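Side-chain contact in putrescine aminotransferase (Halomonas elongata DSM 2581, PDB 6GWI), which probably transfers amino groups from amines such as putrescine to carbonyl acceptors, using pyridoxal-5'-phosphate as its cofactor: residues B[206-209]-B[210-214]. Numbering follows the deposited sequence.
Sequences EEKI and LELGE
K208 and E211, one turn apart, form an i to i+3 salt bridge on the last turn of helix 194-212; G213, the first residue beyond it, has a positive phi. The two side chains run alongside each other, and K208 NZ reaches E211 OE1 at 2.9 Å, coming from above the carboxylate plane, 44° out of it. K208 leaves the backbone with CG anti to its N (chi1 -163°), then bends at chi2 and chi3, which brings the ammonium round to the carboxylate; E211 stays extended to meet it. Nearer the backbone, K208 CG lies 4.2 Å from L212 CD1. With a methionine in place of K208, E211 would probably lose its ionic mate across this turn and its carboxylate would be freer to swing.

On another side of the turn, E206 and L210 lie side by side, with E206 CG 3.9 Å from L210 CD1, while E206 OE2 is held by K248 and Y249. The I209 and E214 side chains cross, I209 CG2 coming to 3.8 Å from E214 CB. Outside this turn, K208 and I209 touch I144 and L212 touches W142 of strand 142-146, and K208 and L212 reach A178 of strand 177-180, so the helix end lies on the parallel sheet of the large, PLP-binding domain of this class-III (fold type I) aminotransferase; V245 of the adjacent helix 238-248 also meets I209.

Beneath the side chains, the i to i+4 bonds continue from L210 N to E206 O through L212 N to K208 O. At G213, a side chain would jam against the preceding carbonyl oxygen; its N gives the last of these bonds, 2.6 Å to I209 O.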
ATOM      1  N   GLU B 206      19.388 -24.656  -5.420  1.00 29.60           N
ATOM      2  CA  GLU B 206      19.743 -25.791  -4.577  1.00 32.31           C
ATOM      3  C   GLU B 206      20.954 -25.465  -3.712  1.00 22.53           C
ATOM      4  O   GLU B 206      20.987 -25.797  -2.521  1.00 25.73           O
ATOM      5  CB  GLU B 206      20.021 -27.026  -5.434  1.00 41.17           C
ATOM      6  CG  GLU B 206      20.524 -28.215  -4.629  1.00 41.51           C
ATOM      7  CD  GLU B 206      20.220 -29.547  -5.288  1.00 39.36           C
ATOM      8  OE1 GLU B 206      20.432 -29.670  -6.512  1.00 36.91           O
ATOM      9  OE2 GLU B 206      19.757 -30.469  -4.581  1.00 41.40           O
ATOM     10  N   GLU B 207      21.966 -24.818  -4.299  1.00 24.93           N
ATOM     11  CA  GLU B 207      23.152 -24.456  -3.535  1.00 35.92           C
ATOM     12  C   GLU B 207      22.784 -23.568  -2.354  1.00 27.20           C
ATOM     13  O   GLU B 207      23.254 -23.785  -1.231  1.00 26.98           O
ATOM     14  CB  GLU B 207      24.161 -23.744  -4.438  1.00 48.33           C
ATOM     15  CG  GLU B 207      24.699 -24.595  -5.579  1.00 85.09           C
ATOM     16  CD  GLU B 207      25.459 -23.780  -6.611  1.00112.46           C
ATOM     17  OE1 GLU B 207      26.049 -22.744  -6.237  1.00119.04           O
ATOM     18  OE2 GLU B 207      25.469 -24.176  -7.796  1.00136.50           O
ATOM     19  N   LYS B 208      21.923 -22.575  -2.581  1.00 25.82           N
ATOM     20  CA  LYS B 208      21.557 -21.674  -1.497  1.00 21.39           C
ATOM     21  C   LYS B 208      20.802 -22.428  -0.407  1.00 27.66           C
ATOM     22  O   LYS B 208      21.044 -22.220   0.788  1.00 24.50           O
ATOM     23  CB  LYS B 208      20.700 -20.530  -2.029  1.00 21.68           C
ATOM     24  CG  LYS B 208      20.620 -19.345  -1.086  1.00 31.22           C
ATOM     25  CD  LYS B 208      21.965 -18.630  -1.114  1.00 31.85           C
ATOM     26  CE  LYS B 208      22.430 -18.112   0.218  1.00 45.82           C
ATOM     27  NZ  LYS B 208      23.668 -17.309  -0.012  1.00 43.76           N
ATOM     28  N   ILE B 209      19.881 -23.309  -0.811  1.00 22.63           N
ATOM     29  CA  ILE B 209      19.134 -24.128   0.142  1.00 21.50           C
ATOM     30  C   ILE B 209      20.090 -24.926   1.021  1.00 24.20           C
ATOM     31  O   ILE B 209      19.971 -24.936   2.252  1.00 22.58           O
ATOM     32  CB  ILE B 209      18.154 -25.049  -0.612  1.00 28.60           C
ATOM     33  CG1 ILE B 209      17.036 -24.215  -1.248  1.00 26.66           C
ATOM     34  CG2 ILE B 209      17.578 -26.120   0.305  1.00 22.42           C
ATOM     35  CD1 ILE B 209      16.232 -24.958  -2.298  1.00 30.56           C
ATOM     36  N   LEU B 210      21.047 -25.616   0.399  1.00 22.17           N
ATOM     37  CA  LEU B 210      22.007 -26.409   1.157  1.00 25.06           C
ATOM     38  C   LEU B 210      22.945 -25.535   1.984  1.00 33.79           C
ATOM     39  O   LEU B 210      23.437 -25.979   3.027  1.00 28.02           O
ATOM     40  CB  LEU B 210      22.795 -27.310   0.207  1.00 30.51           C
ATOM     41  CG  LEU B 210      21.928 -28.326  -0.543  1.00 32.55           C
ATOM     42  CD1 LEU B 210      22.735 -29.078  -1.592  1.00 31.89           C
ATOM     43  CD2 LEU B 210      21.289 -29.301   0.436  1.00 26.83           C
ATOM     44  N   GLU B 211      23.226 -24.307   1.535  1.00 25.06           N
ATOM     45  CA  GLU B 211      24.058 -23.411   2.332  1.00 29.99           C
ATOM     46  C   GLU B 211      23.340 -22.983   3.608  1.00 27.81           C
ATOM     47  O   GLU B 211      23.949 -22.919   4.681  1.00 23.97           O
ATOM     48  CB  GLU B 211      24.454 -22.183   1.511  1.00 46.68           C
ATOM     49  CG  GLU B 211      25.183 -21.106   2.312  1.00 68.72           C
ATOM     50  CD  GLU B 211      25.411 -19.833   1.519  1.00 85.40           C
ATOM     51  OE1 GLU B 211      25.058 -19.804   0.322  1.00 94.65           O
ATOM     52  OE2 GLU B 211      25.941 -18.861   2.097  1.00 92.42           O
ATOM     53  N   LEU B 212      22.053 -22.653   3.501  1.00 24.88           N
ATOM     54  CA  LEU B 212      21.285 -22.256   4.673  1.00 22.70           C
ATOM     55  C   LEU B 212      20.798 -23.466   5.460  1.00 31.27           C
ATOM     56  O   LEU B 212      20.654 -23.389   6.685  1.00 21.47           O
ATOM     57  CB  LEU B 212      20.092 -21.402   4.242  1.00 31.21           C
ATOM     58  CG  LEU B 212      20.413 -20.094   3.518  1.00 31.47           C
ATOM     59  CD1 LEU B 212      19.155 -19.567   2.831  1.00 26.34           C
ATOM     60  CD2 LEU B 212      21.004 -19.043   4.454  1.00 29.65           C
ATOM     61  N   GLY B 213      20.560 -24.582   4.777  1.00 23.70           N
ATOM     62  CA  GLY B 213      19.920 -25.733   5.379  1.00 21.66           C
ATOM     63  C   GLY B 213      18.435 -25.720   5.079  1.00 24.00           C
ATOM     64  O   GLY B 213      17.739 -24.765   5.437  1.00 24.46           O
ATOM     65  N   GLU B 214      17.936 -26.763   4.410  1.00 25.48           N
ATOM     66  CA  GLU B 214      16.527 -26.786   4.026  1.00 28.40           C
ATOM     67  C   GLU B 214      15.609 -26.591   5.227  1.00 26.26           C
ATOM     68  O   GLU B 214      14.544 -25.979   5.100  1.00 28.70           O
ATOM     69  CB  GLU B 214      16.192 -28.090   3.298  1.00 28.18           C
ATOM     70  CG  GLU B 214      16.266 -29.351   4.141  1.00 32.94           C
ATOM     71  CD  GLU B 214      16.141 -30.609   3.298  1.00 36.84           C
ATOM     72  OE1 GLU B 214      17.181 -31.156   2.873  1.00 31.70           O
ATOM     73  OE2 GLU B 214      15.000 -31.044   3.042  1.00 33.08           O
TER